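Side-chain contacts in Lmo2445 protein (Listeria monocytogenes EGD-e, PDB 5HZL), which is of unknown function but is a secreted, calcium-binding, internalin-like protein with leucine-rich repeats: residues A30-G35 with I57-L62; E67-L72 with N88-L93; I240-N245 with Y250-P255; Y263-A268 with L277-G282. All coordinates share one frame; numbering follows the deposited sequence.

Interaction 1: A30-G35 with I57-L62. With CA (calcium ion), chain B; CA (calcium ion), chain H.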
loop_
_atom_site.group_PDB
_atom_site.type_symbol
_atom_site.label_atom_id
_atom_site.label_comp_id
_atom_site.label_asym_id
_atom_site.label_seq_id
_atom_site.Cartn_x
_atom_site.Cartn_y
_atom_site.Cartn_z
ATOM N N ALA A 30 19.062 19.356 -2.188
ATOM C CA ALA A 30 20.450 19.829 -2.143
ATOM C C ALA A 30 20.870 20.271 -0.735
ATOM O O ALA A 30 22.022 20.076 -0.337
ATOM C CB ALA A 30 20.673 20.946 -3.148
ATOM N N GLU A 31 19.945 20.866 0.012
ATOM C CA GLU A 31 20.235 21.296 1.398
ATOM C C GLU A 31 20.382 20.086 2.290
ATOM O O GLU A 31 21.195 20.096 3.193
ATOM C CB GLU A 31 19.158 22.207 1.946
ATOM C CG GLU A 31 19.130 23.566 1.286
ATOM C CD GLU A 31 17.982 24.425 1.774
ATOM O OE1 GLU A 31 16.877 23.889 2.057
ATOM O OE2 GLU A 31 18.169 25.663 1.862
ATOM N N ALA A 32 19.594 19.049 2.022
ATOM C CA ALA A 32 19.673 17.812 2.785
ATOM C C ALA A 32 21.023 17.126 2.525
ATOM O O ALA A 32 21.670 16.687 3.480
ATOM C CB ALA A 32 18.520 16.887 2.433
ATOM N N ILE A 33 21.445 17.039 1.251
ATOM C CA ILE A 33 22.731 16.419 0.910
ATOM C C ILE A 33 23.862 17.245 1.528
ATOM O O ILE A 33 24.843 16.693 2.063
ATOM C CB ILE A 33 23.011 16.362 -0.604
ATOM C CG1 ILE A 33 21.906 15.644 -1.390
ATOM C CG2 ILE A 33 24.351 15.684 -0.868
ATOM C CD1 ILE A 33 21.681 14.209 -1.003
ATOM N N ALA A 34 23.735 18.566 1.436
ATOM C CA ALA A 34 24.745 19.451 2.003
ATOM C C ALA A 34 24.887 19.210 3.496
ATOM O O ALA A 34 25.995 19.253 4.016
ATOM C CB ALA A 34 24.410 20.912 1.735
ATOM N N GLY A 35 23.767 18.950 4.167
ATOM C CA GLY A 35 23.759 18.696 5.604
ATOM C C GLY A 35 24.420 17.386 5.987
ATOM O O GLY A 35 25.140 17.325 6.980
ATOM N N ILE A 57 20.024 8.096 3.125
ATOM C CA ILE A 57 19.489 9.269 2.424
ATOM C C ILE A 57 18.377 9.838 3.315
ATOM O O ILE A 57 17.244 9.381 3.251
ATOM C CB ILE A 57 18.929 8.937 1.020
ATOM C CG1 ILE A 57 19.939 8.145 0.170
ATOM C CG2 ILE A 57 18.499 10.218 0.316
ATOM C CD1 ILE A 57 21.224 8.867 -0.133
ATOM N N PRO A 58 18.705 10.823 4.167
ATOM C CA PRO A 58 17.705 11.402 5.053
ATOM C C PRO A 58 16.941 12.554 4.427
ATOM O O PRO A 58 17.390 13.693 4.471
ATOM C CB PRO A 58 18.540 11.882 6.240
ATOM C CG PRO A 58 19.834 12.269 5.631
ATOM C CD PRO A 58 20.045 11.380 4.436
ATOM N N LEU A 59 15.771 12.235 3.882
ATOM C CA LEU A 59 14.887 13.206 3.259
ATOM C C LEU A 59 13.478 13.215 3.855
ATOM O O LEU A 59 12.514 13.428 3.118
ATOM C CB LEU A 59 14.791 12.895 1.775
ATOM C CG LEU A 59 16.079 12.996 0.979
ATOM C CD1 LEU A 59 15.799 12.604 -0.456
ATOM C CD2 LEU A 59 16.631 14.405 1.041
ATOM N N PRO A 60 13.335 12.991 5.185
ATOM C CA PRO A 60 11.959 13.010 5.666
ATOM C C PRO A 60 11.400 14.393 5.877
ATOM O O PRO A 60 12.135 15.323 6.135
ATOM C CB PRO A 60 12.057 12.329 7.030
ATOM C CG PRO A 60 13.407 12.684 7.490
ATOM C CD PRO A 60 14.268 12.619 6.264
ATOM N N SER A 61 10.083 14.479 5.758
ATOM C CA SER A 61 9.303 15.679 6.008
ATOM C C SER A 61 9.847 16.934 5.374
ATOM O O SER A 61 10.145 17.886 6.073
ATOM C CB SER A 61 9.155 15.840 7.539
ATOM O OG SER A 61 8.224 16.846 7.895
ATOM N N LEU A 62 9.959 16.921 4.045
ATOM C CA LEU A 62 10.461 18.083 3.254
ATOM C C LEU A 62 9.515 18.504 2.116
ATOM O O LEU A 62 9.910 19.238 1.217
ATOM C CB LEU A 62 11.853 17.785 2.665
ATOM C CG LEU A 62 12.993 17.488 3.639
ATOM C CD1 LEU A 62 14.216 16.969 2.896
ATOM C CD2 LEU A 62 13.327 18.704 4.482
HETATM CA CA CA B . 15.897 26.275 2.419
HETATM CA CA CA H . 25.622 18.936 9.249
#

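Interaction 2: E67-L72 with N88-L93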
loop_
_atom_site.group_PDB
_atom_site.type_symbol
_atom_site.label_atom_id
_atom_site.label_comp_id
_atom_site.label_asym_id
_atom_site.label_seq_id
_atom_site.Cartn_x
_atom_site.Cartn_y
_atom_site.Cartn_z
ATOM N N GLU A 67 8.554 13.766 -8.584
ATOM C CA GLU A 67 9.411 14.559 -9.486
ATOM C C GLU A 67 10.665 15.056 -8.788
ATOM O O GLU A 67 11.760 14.945 -9.321
ATOM C CB GLU A 67 8.662 15.807 -9.975
ATOM C CG GLU A 67 7.791 15.673 -11.212
ATOM C CD GLU A 67 8.606 15.707 -12.504
ATOM O OE1 GLU A 67 8.061 16.141 -13.546
ATOM O OE2 GLU A 67 9.802 15.345 -12.485
ATOM N N ASP A 68 10.489 15.641 -7.608
ATOM C CA ASP A 68 11.618 16.147 -6.828
ATOM C C ASP A 68 12.607 15.022 -6.600
ATOM O O ASP A 68 13.769 15.157 -6.916
ATOM C CB ASP A 68 11.164 16.720 -5.470
ATOM C CG ASP A 68 10.318 17.997 -5.594
ATOM O OD1 ASP A 68 10.520 18.758 -6.563
ATOM O OD2 ASP A 68 9.475 18.254 -4.690
ATOM N N LEU A 69 12.120 13.901 -6.078
ATOM C CA LEU A 69 12.976 12.740 -5.800
ATOM C C LEU A 69 13.681 12.123 -6.999
ATOM O O LEU A 69 14.741 11.536 -6.837
ATOM C CB LEU A 69 12.185 11.630 -5.094
ATOM C CG LEU A 69 11.735 11.877 -3.660
ATOM C CD1 LEU A 69 10.815 10.760 -3.202
ATOM C CD2 LEU A 69 12.926 12.007 -2.724
ATOM N N SER A 70 13.104 12.244 -8.184
ATOM C CA SER A 70 13.711 11.651 -9.381
ATOM C C SER A 70 15.107 12.213 -9.658
ATOM O O SER A 70 15.935 11.576 -10.306
ATOM C CB SER A 70 12.787 11.780 -10.595
ATOM O OG SER A 70 12.514 13.125 -10.889
ATOM N N VAL A 71 15.344 13.410 -9.140
ATOM C CA VAL A 71 16.645 14.076 -9.237
ATOM C C VAL A 71 17.802 13.239 -8.650
ATOM O O VAL A 71 18.945 13.375 -9.104
ATOM C CB VAL A 71 16.546 15.487 -8.608
ATOM C CG1 VAL A 71 17.858 15.994 -8.074
ATOM C CG2 VAL A 71 15.935 16.465 -9.611
ATOM N N LEU A 72 17.501 12.377 -7.669
ATOM C CA LEU A 72 18.500 11.486 -7.048
ATOM C C LEU A 72 19.191 10.587 -8.089
ATOM O O LEU A 72 20.374 10.231 -7.926
ATOM C CB LEU A 72 17.878 10.641 -5.935
ATOM C CG LEU A 72 17.396 11.402 -4.692
ATOM C CD1 LEU A 72 16.628 10.490 -3.743
ATOM C CD2 LEU A 72 18.552 12.073 -3.955
ATOM N N ASN A 88 6.453 13.031 3.434
ATOM C CA ASN A 88 6.583 13.815 2.197
ATOM C C ASN A 88 5.246 13.823 1.484
ATOM O O ASN A 88 4.269 13.384 2.056
ATOM C CB ASN A 88 7.744 13.299 1.338
ATOM C CG ASN A 88 9.089 13.841 1.797
ATOM O OD1 ASN A 88 9.273 15.054 1.911
ATOM N ND2 ASN A 88 10.046 12.954 2.009
ATOM N N ASN A 89 5.186 14.335 0.261
ATOM C CA ASN A 89 3.941 14.430 -0.516
ATOM C C ASN A 89 4.268 13.953 -1.938
ATOM O O ASN A 89 4.225 14.693 -2.926
ATOM C CB ASN A 89 3.513 15.887 -0.495
ATOM C CG ASN A 89 2.186 16.107 -1.149
ATOM O OD1 ASN A 89 1.326 15.225 -1.166
ATOM N ND2 ASN A 89 1.999 17.293 -1.682
ATOM N N ILE A 90 4.579 12.673 -1.988
ATOM C CA ILE A 90 5.080 11.991 -3.176
ATOM C C ILE A 90 4.211 11.727 -4.394
ATOM O O ILE A 90 4.573 12.159 -5.481
ATOM C CB ILE A 90 5.829 10.689 -2.717
ATOM C CG1 ILE A 90 7.043 11.101 -1.866
ATOM C CG2 ILE A 90 6.282 9.819 -3.888
ATOM C CD1 ILE A 90 7.800 9.951 -1.227
ATOM N N GLY A 91 3.108 11.014 -4.240
ATOM C CA GLY A 91 2.284 10.655 -5.394
ATOM C C GLY A 91 2.981 9.450 -6.017
ATOM O O GLY A 91 3.213 8.462 -5.320
ATOM N N GLU A 92 3.331 9.517 -7.305
ATOM C CA GLU A 92 4.026 8.400 -7.976
ATOM C C GLU A 92 5.499 8.435 -7.646
ATOM O O GLU A 92 6.192 9.361 -8.038
ATOM C CB GLU A 92 3.791 8.419 -9.486
ATOM C CG GLU A 92 2.330 8.111 -9.800
ATOM C CD GLU A 92 1.949 8.091 -11.265
ATOM O OE1 GLU A 92 2.726 8.554 -12.129
ATOM O OE2 GLU A 92 0.833 7.615 -11.539
ATOM N N LEU A 93 5.969 7.434 -6.899
ATOM C CA LEU A 93 7.387 7.348 -6.509
ATOM C C LEU A 93 8.231 6.888 -7.704
ATOM O O LEU A 93 7.917 5.872 -8.316
ATOM C CB LEU A 93 7.577 6.340 -5.365
ATOM C CG LEU A 93 9.006 6.155 -4.824
ATOM C CD1 LEU A 93 9.477 7.356 -4.006
ATOM C CD2 LEU A 93 9.091 4.911 -3.965
#

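Interaction 3: I240-N245 with Y250-P255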
loop_
_atom_site.group_PDB
_atom_site.type_symbol
_atom_site.label_atom_id
_atom_site.label_comp_id
_atom_site.label_asym_id
_atom_site.label_seq_id
_atom_site.Cartn_x
_atom_site.Cartn_y
_atom_site.Cartn_z
ATOM N N ILE A 240 -22.234 -12.535 11.281
ATOM C CA ILE A 240 -22.509 -11.581 10.182
ATOM C C ILE A 240 -23.815 -10.793 10.421
ATOM O O ILE A 240 -24.834 -11.372 10.782
ATOM C CB ILE A 240 -22.498 -12.287 8.813
ATOM C CG1 ILE A 240 -22.938 -11.327 7.707
ATOM C CG2 ILE A 240 -23.426 -13.489 8.810
ATOM C CD1 ILE A 240 -22.793 -11.897 6.307
ATOM N N ILE A 241 -23.756 -9.474 10.226
ATOM C CA ILE A 241 -24.884 -8.558 10.442
ATOM C C ILE A 241 -25.129 -7.721 9.188
ATOM O O ILE A 241 -24.186 -7.318 8.526
ATOM C CB ILE A 241 -24.620 -7.571 11.631
ATOM C CG1 ILE A 241 -24.427 -8.291 12.986
ATOM C CG2 ILE A 241 -25.744 -6.543 11.773
ATOM C CD1 ILE A 241 -23.123 -9.039 13.161
ATOM N N ILE A 242 -26.401 -7.478 8.870
ATOM C CA ILE A 242 -26.831 -6.670 7.718
ATOM C C ILE A 242 -27.555 -5.447 8.282
ATOM O O ILE A 242 -28.504 -5.589 9.042
ATOM C CB ILE A 242 -27.719 -7.466 6.716
ATOM C CG1 ILE A 242 -26.862 -8.304 5.751
ATOM C CG2 ILE A 242 -28.497 -6.531 5.799
ATOM C CD1 ILE A 242 -25.958 -9.325 6.396
ATOM N N LYS A 243 -27.105 -4.255 7.910
ATOM C CA LYS A 243 -27.704 -3.025 8.403
ATOM C C LYS A 243 -28.166 -2.150 7.271
ATOM O O LYS A 243 -27.686 -2.268 6.149
ATOM C CB LYS A 243 -26.719 -2.258 9.271
ATOM C CG LYS A 243 -26.180 -3.112 10.391
ATOM C CD LYS A 243 -25.434 -2.336 11.454
ATOM C CE LYS A 243 -24.150 -1.732 10.958
ATOM N NZ LYS A 243 -23.533 -1.020 12.106
ATOM N N ASP A 244 -29.102 -1.267 7.595
ATOM C CA ASP A 244 -29.684 -0.343 6.643
ATOM C C ASP A 244 -29.673 1.027 7.295
ATOM O O ASP A 244 -30.360 1.237 8.284
ATOM C CB ASP A 244 -31.112 -0.783 6.334
ATOM C CG ASP A 244 -31.808 0.121 5.333
ATOM O OD1 ASP A 244 -31.123 0.683 4.445
ATOM O OD2 ASP A 244 -33.055 0.252 5.426
ATOM N N ASN A 245 -28.885 1.945 6.742
ATOM C CA ASN A 245 -28.751 3.299 7.272
ATOM C C ASN A 245 -28.353 3.279 8.752
ATOM O O ASN A 245 -28.878 4.045 9.564
ATOM C CB ASN A 245 -30.031 4.121 7.028
ATOM C CG ASN A 245 -30.278 4.402 5.551
ATOM O OD1 ASN A 245 -29.350 4.709 4.797
ATOM N ND2 ASN A 245 -31.539 4.333 5.137
ATOM N N TYR A 250 -31.232 -7.565 9.766
ATOM C CA TYR A 250 -31.313 -9.003 10.091
ATOM C C TYR A 250 -29.904 -9.584 10.277
ATOM O O TYR A 250 -28.935 -9.025 9.762
ATOM C CB TYR A 250 -32.114 -9.811 9.047
ATOM C CG TYR A 250 -31.508 -9.881 7.672
ATOM C CD1 TYR A 250 -31.701 -8.854 6.751
ATOM C CD2 TYR A 250 -30.764 -10.987 7.272
ATOM C CE1 TYR A 250 -31.144 -8.917 5.472
ATOM C CE2 TYR A 250 -30.210 -11.063 5.996
ATOM C CZ TYR A 250 -30.396 -10.026 5.100
ATOM O OH TYR A 250 -29.834 -10.093 3.838
ATOM N N GLU A 251 -29.806 -10.684 11.029
ATOM C CA GLU A 251 -28.537 -11.380 11.291
ATOM C C GLU A 251 -28.663 -12.795 10.734
ATOM O O GLU A 251 -29.069 -13.711 11.452
ATOM C CB GLU A 251 -28.222 -11.445 12.786
ATOM C CG GLU A 251 -28.088 -10.094 13.470
ATOM C CD GLU A 251 -27.791 -10.197 14.968
ATOM O OE1 GLU A 251 -27.419 -11.289 15.460
ATOM O OE2 GLU A 251 -27.925 -9.165 15.665
ATOM N N PRO A 252 -28.307 -12.989 9.451
ATOM C CA PRO A 252 -28.436 -14.304 8.835
ATOM C C PRO A 252 -27.277 -15.231 9.176
ATOM O O PRO A 252 -26.247 -14.763 9.656
ATOM C CB PRO A 252 -28.419 -13.973 7.344
ATOM C CG PRO A 252 -27.457 -12.843 7.269
ATOM C CD PRO A 252 -27.619 -12.052 8.546
ATOM N N PRO A 253 -27.450 -16.543 8.926
ATOM C CA PRO A 253 -26.362 -17.467 9.206
ATOM C C PRO A 253 -25.277 -17.214 8.176
ATOM O O PRO A 253 -25.569 -16.765 7.068
ATOM C CB PRO A 253 -27.006 -18.849 9.044
ATOM C CG PRO A 253 -28.144 -18.635 8.108
ATOM C CD PRO A 253 -28.620 -17.226 8.332
ATOM N N TYR A 254 -24.039 -17.492 8.548
ATOM C CA TYR A 254 -22.917 -17.252 7.666
ATOM C C TYR A 254 -23.081 -18.144 6.412
ATOM O O TYR A 254 -23.405 -19.327 6.537
ATOM C CB TYR A 254 -21.606 -17.536 8.415
ATOM C CG TYR A 254 -20.420 -16.825 7.834
ATOM C CD1 TYR A 254 -20.084 -15.546 8.283
ATOM C CD2 TYR A 254 -19.641 -17.404 6.838
ATOM C CE1 TYR A 254 -19.003 -14.860 7.757
ATOM C CE2 TYR A 254 -18.551 -16.732 6.303
ATOM C CZ TYR A 254 -18.232 -15.453 6.763
ATOM O OH TYR A 254 -17.145 -14.764 6.244
ATOM N N PRO A 255 -22.882 -17.578 5.204
ATOM C CA PRO A 255 -23.037 -18.387 3.993
ATOM C C PRO A 255 -21.952 -19.443 3.781
ATOM O O PRO A 255 -20.996 -19.539 4.554
ATOM C CB PRO A 255 -22.981 -17.345 2.873
ATOM C CG PRO A 255 -22.136 -16.261 3.434
ATOM C CD PRO A 255 -22.534 -16.184 4.874
#

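Interaction 4: Y263-A268 with L277-G282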
loop_
_atom_site.group_PDB
_atom_site.type_symbol
_atom_site.label_atom_id
_atom_site.label_comp_id
_atom_site.label_asym_id
_atom_site.label_seq_id
_atom_site.Cartn_x
_atom_site.Cartn_y
_atom_site.Cartn_z
ATOM N N TYR A 263 -23.020 -12.276 -3.023
ATOM C CA TYR A 263 -23.811 -12.408 -1.797
ATOM C C TYR A 263 -25.083 -11.583 -2.003
ATOM O O TYR A 263 -25.023 -10.414 -2.396
ATOM C CB TYR A 263 -23.032 -11.941 -0.564
ATOM C CG TYR A 263 -23.792 -12.180 0.706
ATOM C CD1 TYR A 263 -23.792 -13.431 1.310
ATOM C CD2 TYR A 263 -24.528 -11.172 1.307
ATOM C CE1 TYR A 263 -24.512 -13.673 2.480
ATOM C CE2 TYR A 263 -25.247 -11.405 2.482
ATOM C CZ TYR A 263 -25.237 -12.655 3.064
ATOM O OH TYR A 263 -25.944 -12.880 4.224
ATOM N N THR A 264 -26.230 -12.206 -1.764
ATOM C CA THR A 264 -27.521 -11.550 -1.926
ATOM C C THR A 264 -27.975 -10.987 -0.596
ATOM O O THR A 264 -27.884 -11.681 0.415
ATOM C CB THR A 264 -28.572 -12.562 -2.423
ATOM O OG1 THR A 264 -28.143 -13.100 -3.671
ATOM C CG2 THR A 264 -29.942 -11.914 -2.620
ATOM N N ILE A 265 -28.444 -9.739 -0.592
ATOM C CA ILE A 265 -28.944 -9.120 0.638
ATOM C C ILE A 265 -30.413 -8.747 0.428
ATOM O O ILE A 265 -30.779 -8.102 -0.562
ATOM C CB ILE A 265 -28.042 -7.975 1.170
ATOM C CG1 ILE A 265 -28.048 -6.731 0.296
ATOM C CG2 ILE A 265 -26.612 -8.478 1.311
ATOM C CD1 ILE A 265 -27.067 -5.676 0.797
ATOM N N GLU A 266 -31.228 -9.183 1.393
ATOM C CA GLU A 266 -32.686 -9.023 1.396
ATOM C C GLU A 266 -33.203 -7.582 1.419
ATOM O O GLU A 266 -33.662 -7.104 2.454
ATOM C CB GLU A 266 -33.271 -9.771 2.615
ATOM C CG GLU A 266 -32.940 -11.256 2.783
ATOM C CD GLU A 266 -33.606 -12.162 1.761
ATOM O OE1 GLU A 266 -33.568 -11.860 0.548
ATOM O OE2 GLU A 266 -34.153 -13.209 2.178
ATOM N N THR A 267 -33.148 -6.900 0.279
ATOM C CA THR A 267 -33.642 -5.517 0.184
ATOM C C THR A 267 -35.037 -5.420 -0.462
ATOM O O THR A 267 -35.510 -4.323 -0.763
ATOM C CB THR A 267 -32.671 -4.640 -0.625
ATOM O OG1 THR A 267 -32.516 -5.187 -1.936
ATOM C CG2 THR A 267 -31.318 -4.569 0.051
ATOM N N ALA A 268 -35.697 -6.561 -0.653
ATOM C CA ALA A 268 -37.020 -6.587 -1.284
ATOM C C ALA A 268 -38.094 -5.880 -0.456
ATOM O O ALA A 268 -39.006 -5.277 -1.019
ATOM C CB ALA A 268 -37.438 -8.027 -1.573
ATOM N N LEU A 277 -26.512 0.260 2.720
ATOM C CA LEU A 277 -26.499 -1.102 3.232
ATOM C C LEU A 277 -25.112 -1.470 3.692
ATOM O O LEU A 277 -24.131 -1.107 3.067
ATOM C CB LEU A 277 -26.994 -2.045 2.152
ATOM C CG LEU A 277 -28.474 -1.802 1.842
ATOM C CD1 LEU A 277 -28.862 -2.370 0.494
ATOM C CD2 LEU A 277 -29.352 -2.353 2.950
ATOM N N GLU A 278 -25.036 -2.199 4.791
ATOM C CA GLU A 278 -23.761 -2.586 5.343
ATOM C C GLU A 278 -23.733 -4.043 5.783
ATOM O O GLU A 278 -24.676 -4.528 6.387
ATOM C CB GLU A 278 -23.432 -1.657 6.513
ATOM C CG GLU A 278 -22.155 -1.999 7.277
ATOM C CD GLU A 278 -21.815 -0.989 8.364
ATOM O OE1 GLU A 278 -21.931 0.235 8.125
ATOM O OE2 GLU A 278 -21.400 -1.427 9.460
ATOM N N ILE A 279 -22.638 -4.716 5.451
ATOM C CA ILE A 279 -22.392 -6.091 5.830
ATOM C C ILE A 279 -21.263 -5.958 6.839
ATOM O O ILE A 279 -20.173 -5.555 6.485
ATOM C CB ILE A 279 -21.939 -6.959 4.647
ATOM C CG1 ILE A 279 -23.018 -6.974 3.565
ATOM C CG2 ILE A 279 -21.663 -8.382 5.116
ATOM C CD1 ILE A 279 -22.639 -7.732 2.303
ATOM N N SER A 280 -21.545 -6.279 8.095
ATOM C CA SER A 280 -20.586 -6.199 9.186
ATOM C C SER A 280 -20.172 -7.613 9.571
ATOM O O SER A 280 -21.012 -8.414 9.953
ATOM C CB SER A 280 -21.246 -5.488 10.361
ATOM O OG SER A 280 -20.433 -5.509 11.514
ATOM N N LEU A 281 -18.879 -7.904 9.472
ATOM C CA LEU A 281 -18.304 -9.218 9.790
ATOM C C LEU A 281 -17.505 -9.099 11.078
ATOM O O LEU A 281 -16.991 -8.028 11.371
ATOM C CB LEU A 281 -17.365 -9.613 8.665
ATOM C CG LEU A 281 -17.994 -9.457 7.276
ATOM C CD1 LEU A 281 -16.964 -9.654 6.178
ATOM C CD2 LEU A 281 -19.172 -10.398 7.104
ATOM N N GLY A 282 -17.377 -10.180 11.842
ATOM C CA GLY A 282 -16.629 -10.134 13.118
ATOM C C GLY A 282 -16.373 -11.511 13.679
ATOM O O GLY A 282 -17.175 -12.413 13.440
#

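Interaction 1: A30-G35 with I57-L62
Ala32 meets Leu59 through a single pair of methyl groups, with Ala32 CB 3.4 Å from Leu59 CD2. The apolar contacts all converge on that CB, which points from the helix at the loop after strand 56-58. Leu59 reaches it because its CG stands beside the backbone N (chi1 -63°), which carries CD2 toward the helix. Leu62 adds a looser touch on the same methyl, its CD1 lying 4.3 Å from Ala32 CB. The backbone takes part only as a surface: Pro58 O is 4.0 Å from Ala32 CB, and no hydrogen bond joins the two segments.

Metal bonds make up the second kind, and they belong to the helix alone. Glu31, extended beyond CG, grips one calcium with both carboxylate oxygens, OE1 at 2.6 Å and OE2 at 2.4 Å, and Glu27 one helical turn earlier binds the same ion. A second calcium takes Gly35 O at 2.8 Å, at the site that also holds Asp38.

The chemistry is thus divided: calcium charge is met on other parts of helix 27-36, while the methyl of Ala32 seats this helix by apolar contact on the loop that follows strand 56-58, an outermost strand of the parallel sheet.

Interaction 2: E67-L72 with N88-L93
Leu69 sets one methyl, CD1, against both Ile90 and Leu93, and every close touch of this contact passes through it. Leu69 CD1 is 3.7 Å from Ile90 CD1 and, at the same 3.7 Å, from Leu93 CD1. The Leu69 and Ile90 side chains cross at about a right angle, whereas Leu93 meets Leu69 obliquely. Leu93 starts out pointing away from the helix; CG lies opposite the backbone N (chi1 -179°), and the chi2 of 72° then brings CD1 back to the leucine. All three residues are buried, and no hydrogen bond crosses between the segments.

The other side is loose. Glu67 and Glu92 are exposed, and neither side chain touches the opposite segment. Ser70 OG bonds to Glu67 O, with the donor tilted 25° from the carbonyl plane, so the serine hydroxyl is satisfied within its own segment.

Helix 66-70 packs against the residues just before and just after strand 91-92. Leu69 also touches Leu59, Ile90 leans on Ile113 and Leu93 on Phe116, so the apolar cluster continues toward strand 113-115 and the residue that follows it. Asn88, with its side chain bonded to Ile85 O and Leu64 N, links the adjoining turns.

Interaction 3: I240-N245 with Y250-P255
Ile242 and Tyr250 form an antiparallel hydrogen-bonded pair with their CA atoms 5.6 Å apart: Ile242 N gives a bond of 3.1 Å to Tyr250 O, nearly along the C=O axis, while the return bond from Tyr250 N to Ile242 O is weak at 3.4 Å.

Their side chains lie on the same face of the sheet, running alongside each other in the same direction. The Tyr250 ring is laid against the isoleucine by chi1 of 65°, which sets CG between the backbone N and carbonyl carbon. Ile242 CB then sits over one ring face, 4.1 Å from the centroid and 17° off the normal, a CH-pi contact, and Ile242 CG2 is 3.6 Å from Tyr250 CE1. The phenol hydroxyl is held elsewhere, by Glu266 N. Past the ring, the Ile242 side chain runs roughly perpendicular to Pro252, with Ile242 CD1 3.8 Å from Pro252 CD. Ile240 CG2 comes obliquely to the Tyr254 ring, 4.0 Å from CD1; Tyr254 OH bonds to Ile225 O and Tyr283 OH.

This pairing belongs to a beta-hairpin whose second strand, 247-250, is an edge of the mixed sheet in the C-terminal domain, consistent with the immunoglobulin-like build of its E-set family clan.

Interaction 4: Y263-A268 with L277-G282
Thr267 OG1 is gripped from outside the contact, accepting a hydrogen bond from Leu218 N and making a weak one with Glu216 O, and this fixes the rotation that presents Thr267 CG2 to Leu277. With chi1 at 59° the hydroxyl stands between the backbone N and carbonyl carbon, and the methyl falls beside the backbone N, 3.3 Å from Leu277 CD1. The loop bends here through an inverse gamma turn centred on Glu266, where Thr267 N makes a weak bond of 2.8 Å to Ile265 O.

No hydrogen bond joins the two segments; the rest is apolar and wholly buried. Leu277 CD1 is shared, since Ile265 CD1 also approaches it, at 3.8 Å. Ile265 directs its two branches at different partners: CG1 takes the position between N and carbonyl carbon (chi1 69°) and carries CD1 to Leu277, while CG2 faces Ile279 CD1 at 4.2 Å. That Ile279 methyl in turn lies 4.0 Å from Tyr263 CD2, coming to the ring obliquely. Both Leu277 and Ile279 point across at the other segment, as expected for residues two apart on a strand.

Backbone bonds run elsewhere: Tyr263 and Ile265 pair with Val220 and Leu218, Leu277 and Ile279 with Phe294 and Tyr292. The closest CA atoms, of Ile265 and Leu277, are 8.8 Å apart, too far for strand pairing. Side chains of strand 262-264 and of the loop after it thus pack on one face of strand 273-281, consistent with the core of a beta-sandwich, as in the E-set clan of this C-terminal domain.

How the interactions relate
From the N terminus, interaction 1 brings the loop after strand 56-58 back against helix 27-36, setting the calcium-binding cap beside an outermost strand of the parallel repeat sheet. Interaction 2 follows in series, closing the loop from helix 66-70 through strand 82-84 to strand 91-92. The two touch, Leu59 packing on Leu69 while Leu59 O and Leu62 N bond to the Asn88 amide. Interactions 3 and 4 lie on the other side of the chain's centre, with centres 42 to 52 Å from the first pair. They are also in series, neither nested nor crossed: 240-255 closes a hairpin, then 263-282 joins two sheets, and the neighbouring strands 240-244 and 273-281 unite them.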